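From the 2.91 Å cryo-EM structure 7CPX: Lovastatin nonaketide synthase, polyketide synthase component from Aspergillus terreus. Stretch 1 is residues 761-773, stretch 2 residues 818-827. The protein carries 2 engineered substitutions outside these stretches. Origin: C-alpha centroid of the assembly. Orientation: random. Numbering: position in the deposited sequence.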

# COMPACT_ATOMS: atom_id res chain seq x y z
N ALA A 761 -48.22 -86.92 7.77
CA ALA A 761 -47.36 -86.19 6.83
C ALA A 761 -48.15 -85.77 5.60
O ALA A 761 -49.14 -86.41 5.23
CB ALA A 761 -46.17 -87.05 6.43
N TYR A 762 -47.71 -84.68 4.97
CA TYR A 762 -48.35 -84.14 3.79
C TYR A 762 -47.51 -84.42 2.55
O TYR A 762 -46.31 -84.71 2.64
CB TYR A 762 -48.60 -82.63 3.93
CG TYR A 762 -47.62 -81.92 4.83
CD1 TYR A 762 -46.37 -81.52 4.36
CD2 TYR A 762 -47.94 -81.64 6.15
CE1 TYR A 762 -45.48 -80.87 5.19
CE2 TYR A 762 -47.05 -80.99 6.98
CZ TYR A 762 -45.82 -80.61 6.50
OH TYR A 762 -44.93 -79.96 7.32
N HIS A 763 -48.15 -84.34 1.39
CA HIS A 763 -47.54 -84.69 0.11
C HIS A 763 -47.18 -86.16 0.03
O HIS A 763 -46.36 -86.57 -0.80
CB HIS A 763 -46.30 -83.82 -0.15
CG HIS A 763 -46.55 -82.35 0.00
ND1 HIS A 763 -45.60 -81.48 0.49
CD2 HIS A 763 -47.64 -81.60 -0.26
CE1 HIS A 763 -46.09 -80.26 0.52
NE2 HIS A 763 -47.33 -80.31 0.07
N SER A 764 -47.78 -86.98 0.90
CA SER A 764 -47.57 -88.42 0.91
C SER A 764 -48.90 -89.09 1.21
O SER A 764 -49.92 -88.43 1.43
CB SER A 764 -46.51 -88.83 1.94
OG SER A 764 -46.83 -88.35 3.23
N HIS A 765 -48.89 -90.42 1.21
CA HIS A 765 -50.14 -91.16 1.39
C HIS A 765 -50.74 -90.96 2.77
O HIS A 765 -51.94 -91.18 2.94
CB HIS A 765 -49.90 -92.66 1.14
CG HIS A 765 -49.18 -93.35 2.25
ND1 HIS A 765 -47.81 -93.51 2.26
CD2 HIS A 765 -49.64 -93.94 3.38
CE1 HIS A 765 -47.46 -94.16 3.36
NE2 HIS A 765 -48.54 -94.43 4.05
N HIS A 766 -49.94 -90.53 3.75
CA HIS A 766 -50.45 -90.40 5.12
C HIS A 766 -51.71 -89.55 5.16
O HIS A 766 -52.72 -89.95 5.75
CB HIS A 766 -49.36 -89.81 6.02
CG HIS A 766 -48.24 -90.75 6.32
ND1 HIS A 766 -47.63 -90.80 7.55
CD2 HIS A 766 -47.61 -91.66 5.55
CE1 HIS A 766 -46.68 -91.72 7.53
NE2 HIS A 766 -46.64 -92.25 6.32
N MET A 767 -51.67 -88.37 4.56
CA MET A 767 -52.83 -87.49 4.49
C MET A 767 -53.66 -87.71 3.24
O MET A 767 -54.67 -87.02 3.06
CB MET A 767 -52.38 -86.03 4.56
CG MET A 767 -51.99 -85.56 5.95
SD MET A 767 -51.42 -83.84 5.97
CE MET A 767 -51.11 -83.61 7.72
N LEU A 768 -53.27 -88.65 2.37
CA LEU A 768 -54.04 -88.88 1.15
C LEU A 768 -55.47 -89.31 1.43
O LEU A 768 -56.40 -88.73 0.84
CB LEU A 768 -53.32 -89.91 0.28
CG LEU A 768 -54.04 -90.33 -1.00
CD1 LEU A 768 -54.37 -89.11 -1.86
CD2 LEU A 768 -53.20 -91.32 -1.79
N PRO A 769 -55.75 -90.29 2.30
CA PRO A 769 -57.15 -90.70 2.50
C PRO A 769 -58.01 -89.59 3.07
O PRO A 769 -59.11 -89.34 2.54
CB PRO A 769 -57.03 -91.88 3.47
CG PRO A 769 -55.73 -91.70 4.15
CD PRO A 769 -54.82 -91.07 3.15
N CYS A 770 -57.56 -88.90 4.11
CA CYS A 770 -58.34 -87.81 4.68
C CYS A 770 -58.61 -86.70 3.67
O CYS A 770 -59.58 -85.96 3.84
CB CYS A 770 -57.62 -87.22 5.90
SG CYS A 770 -57.34 -88.41 7.23
N ALA A 771 -57.78 -86.59 2.63
CA ALA A 771 -58.03 -85.59 1.60
C ALA A 771 -59.33 -85.87 0.85
O ALA A 771 -59.98 -84.94 0.37
CB ALA A 771 -56.86 -85.54 0.62
N ASP A 772 -59.71 -87.15 0.72
CA ASP A 772 -60.92 -87.48 -0.02
C ASP A 772 -62.16 -86.86 0.61
O ASP A 772 -62.81 -86.02 -0.04
CB ASP A 772 -61.04 -89.00 -0.14
CG ASP A 772 -59.98 -89.60 -1.05
OD1 ASP A 772 -59.53 -88.90 -1.98
OD2 ASP A 772 -59.60 -90.77 -0.83
N PRO A 773 -62.55 -87.21 1.84
CA PRO A 773 -63.74 -86.55 2.42
C PRO A 773 -63.59 -85.05 2.53
O PRO A 773 -64.55 -84.31 2.27
CB PRO A 773 -63.86 -87.22 3.80
CG PRO A 773 -62.48 -87.67 4.12
CD PRO A 773 -61.87 -88.07 2.82
N TRP A 818 -57.49 -77.66 -4.21
CA TRP A 818 -57.35 -77.62 -2.76
C TRP A 818 -56.97 -78.99 -2.21
O TRP A 818 -56.32 -79.08 -1.16
CB TRP A 818 -58.64 -77.13 -2.12
CG TRP A 818 -59.12 -75.82 -2.68
CD1 TRP A 818 -59.98 -75.64 -3.72
CD2 TRP A 818 -58.75 -74.51 -2.23
NE1 TRP A 818 -60.18 -74.30 -3.95
CE2 TRP A 818 -59.43 -73.58 -3.05
CE3 TRP A 818 -57.91 -74.02 -1.22
CZ2 TRP A 818 -59.30 -72.20 -2.89
CZ3 TRP A 818 -57.79 -72.65 -1.06
CH2 TRP A 818 -58.48 -71.76 -1.89
N LYS A 819 -57.37 -80.06 -2.89
CA LYS A 819 -56.91 -81.40 -2.51
C LYS A 819 -55.43 -81.58 -2.82
O LYS A 819 -54.66 -82.07 -1.98
CB LYS A 819 -57.74 -82.46 -3.22
CG LYS A 819 -57.20 -83.87 -3.10
CD LYS A 819 -58.16 -84.89 -3.68
CE LYS A 819 -57.55 -86.28 -3.70
NZ LYS A 819 -58.50 -87.30 -4.24
N ASP A 820 -55.01 -81.18 -4.02
CA ASP A 820 -53.60 -81.24 -4.38
C ASP A 820 -52.74 -80.41 -3.44
O ASP A 820 -51.54 -80.67 -3.31
CB ASP A 820 -53.40 -80.77 -5.82
CG ASP A 820 -54.15 -81.62 -6.82
OD1 ASP A 820 -54.81 -82.59 -6.40
OD2 ASP A 820 -54.09 -81.31 -8.03
N ASN A 821 -53.33 -79.40 -2.79
CA ASN A 821 -52.58 -78.60 -1.83
C ASN A 821 -51.87 -79.48 -0.82
O ASN A 821 -50.73 -79.20 -0.43
CB ASN A 821 -53.52 -77.62 -1.12
CG ASN A 821 -52.80 -76.76 -0.10
OD1 ASN A 821 -51.61 -76.50 -0.23
ND2 ASN A 821 -53.53 -76.31 0.91
N LEU A 822 -52.52 -80.55 -0.37
CA LEU A 822 -51.93 -81.50 0.55
C LEU A 822 -51.55 -82.82 -0.10
O LEU A 822 -50.83 -83.61 0.52
CB LEU A 822 -52.89 -81.78 1.72
CG LEU A 822 -52.97 -80.73 2.83
CD1 LEU A 822 -51.65 -80.62 3.58
CD2 LEU A 822 -53.38 -79.37 2.27
N VAL A 823 -52.01 -83.09 -1.32
CA VAL A 823 -51.72 -84.36 -1.99
C VAL A 823 -50.53 -84.20 -2.92
O VAL A 823 -49.50 -84.87 -2.76
CB VAL A 823 -52.95 -84.87 -2.75
CG1 VAL A 823 -52.58 -86.06 -3.63
CG2 VAL A 823 -54.06 -85.24 -1.78
N SER A 824 -50.65 -83.30 -3.90
CA SER A 824 -49.64 -83.20 -4.94
C SER A 824 -48.34 -82.62 -4.38
O SER A 824 -48.36 -81.83 -3.44
CB SER A 824 -50.14 -82.33 -6.09
OG SER A 824 -51.32 -82.87 -6.66
N PRO A 825 -47.19 -83.00 -4.95
CA PRO A 825 -45.93 -82.36 -4.56
C PRO A 825 -45.92 -80.89 -4.96
O PRO A 825 -46.56 -80.49 -5.94
CB PRO A 825 -44.87 -83.17 -5.31
CG PRO A 825 -45.59 -83.75 -6.48
CD PRO A 825 -46.99 -84.02 -6.00
N VAL A 826 -45.18 -80.10 -4.20
CA VAL A 826 -45.15 -78.65 -4.37
C VAL A 826 -43.86 -78.27 -5.09
O VAL A 826 -42.76 -78.52 -4.58
CB VAL A 826 -45.26 -77.92 -3.02
CG1 VAL A 826 -45.34 -76.42 -3.23
CG2 VAL A 826 -46.47 -78.42 -2.24
N LEU A 827 -44.00 -77.68 -6.27
CA LEU A 827 -42.86 -77.14 -7.01
C LEU A 827 -42.73 -75.64 -6.75
O LEU A 827 -42.90 -74.80 -7.63
CB LEU A 827 -43.01 -77.43 -8.50
CG LEU A 827 -42.75 -78.88 -8.93
CD1 LEU A 827 -43.85 -79.80 -8.42
CD2 LEU A 827 -42.63 -78.97 -10.44

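The strongest polar link between the two stretches is the salt bridge between D772 and K819. K819 NZ lies 3.0 Å from D772 OD1, a separation at which the ammonium group donates a hydrogen bond as well as balancing the carboxylate charge. The lysine reaches this position by full extension: its four chi angles fall between 169° and 179°, all t, and its CA-to-CB bond points toward stretch 1. D772 starts from the opposite disposition. Its CA-to-CB bond points away from stretch 2, but with chi1 at -69° (m) the end of the side chain comes nearer and brings the carboxylate to the lysine. Both residues belong to helices, so the bridge ties one helix to the other.

The second polar link is made by the backbone. H763 N donates to L822 O over 2.9 Å, with an angle of 153° at the hydrogen, which is good geometry for an amide-to-carbonyl bond. Next to it, H763 CA stands 3.5 Å from V823 O with an angle of 156° at the hydrogen, a CA-H...O contact that points the slightly polarized CA-H group at the following carbonyl. Consecutive carbonyls of stretch 2 therefore face the same residue, and the backbones come close here: the CA atoms of H763 and V823 are 4.7 Å apart, against 6.0 Å for the CA atoms of A771 and K819. H763 has phi/psi of 65/18, in the left-handed region.

The imidazole of H763 follows its backbone into stretch 2, and this residue has the largest covered area of the contact, 106 Å². Its CA-to-CB bond points sideways, but the ring comes nearer. N821 O lies at the ring edge, near its plane, 3.6 Å from H763 NE2; at that distance this is a polar approach rather than a hydrogen bond. H763 CD2 is 3.3 Å from S824 O, and H763 NE2 is 3.1 Å from V826 CG2, a tight contact for a nitrogen and a methyl group.

Around these polar links, apolar side chains fill the space. L822 CD1 is shared by two residues of stretch 1: it lies 3.7 Å from Y762 CB and 4.0 Å from M767 SD. The tyrosine's CB makes the approach while the end of its side chain leads away. L822 itself, with both chi angles m, has 82 Å² covered by stretch 1.

A second apolar group centres on V823 CG2, which is 3.7 Å from A771 CB and 3.9 Å from L768 CD1. The CA-to-CB bond of V823 points away from stretch 1, yet this methyl still reaches both partners. The CA-to-CB bond of A771 points toward stretch 2, and A771 CB also lies 4.1 Å from K819 CG, so the aliphatic part of the lysine packs against the helix whose aspartate holds its amine. Together the contacts bury 507 Å², summed over both sides.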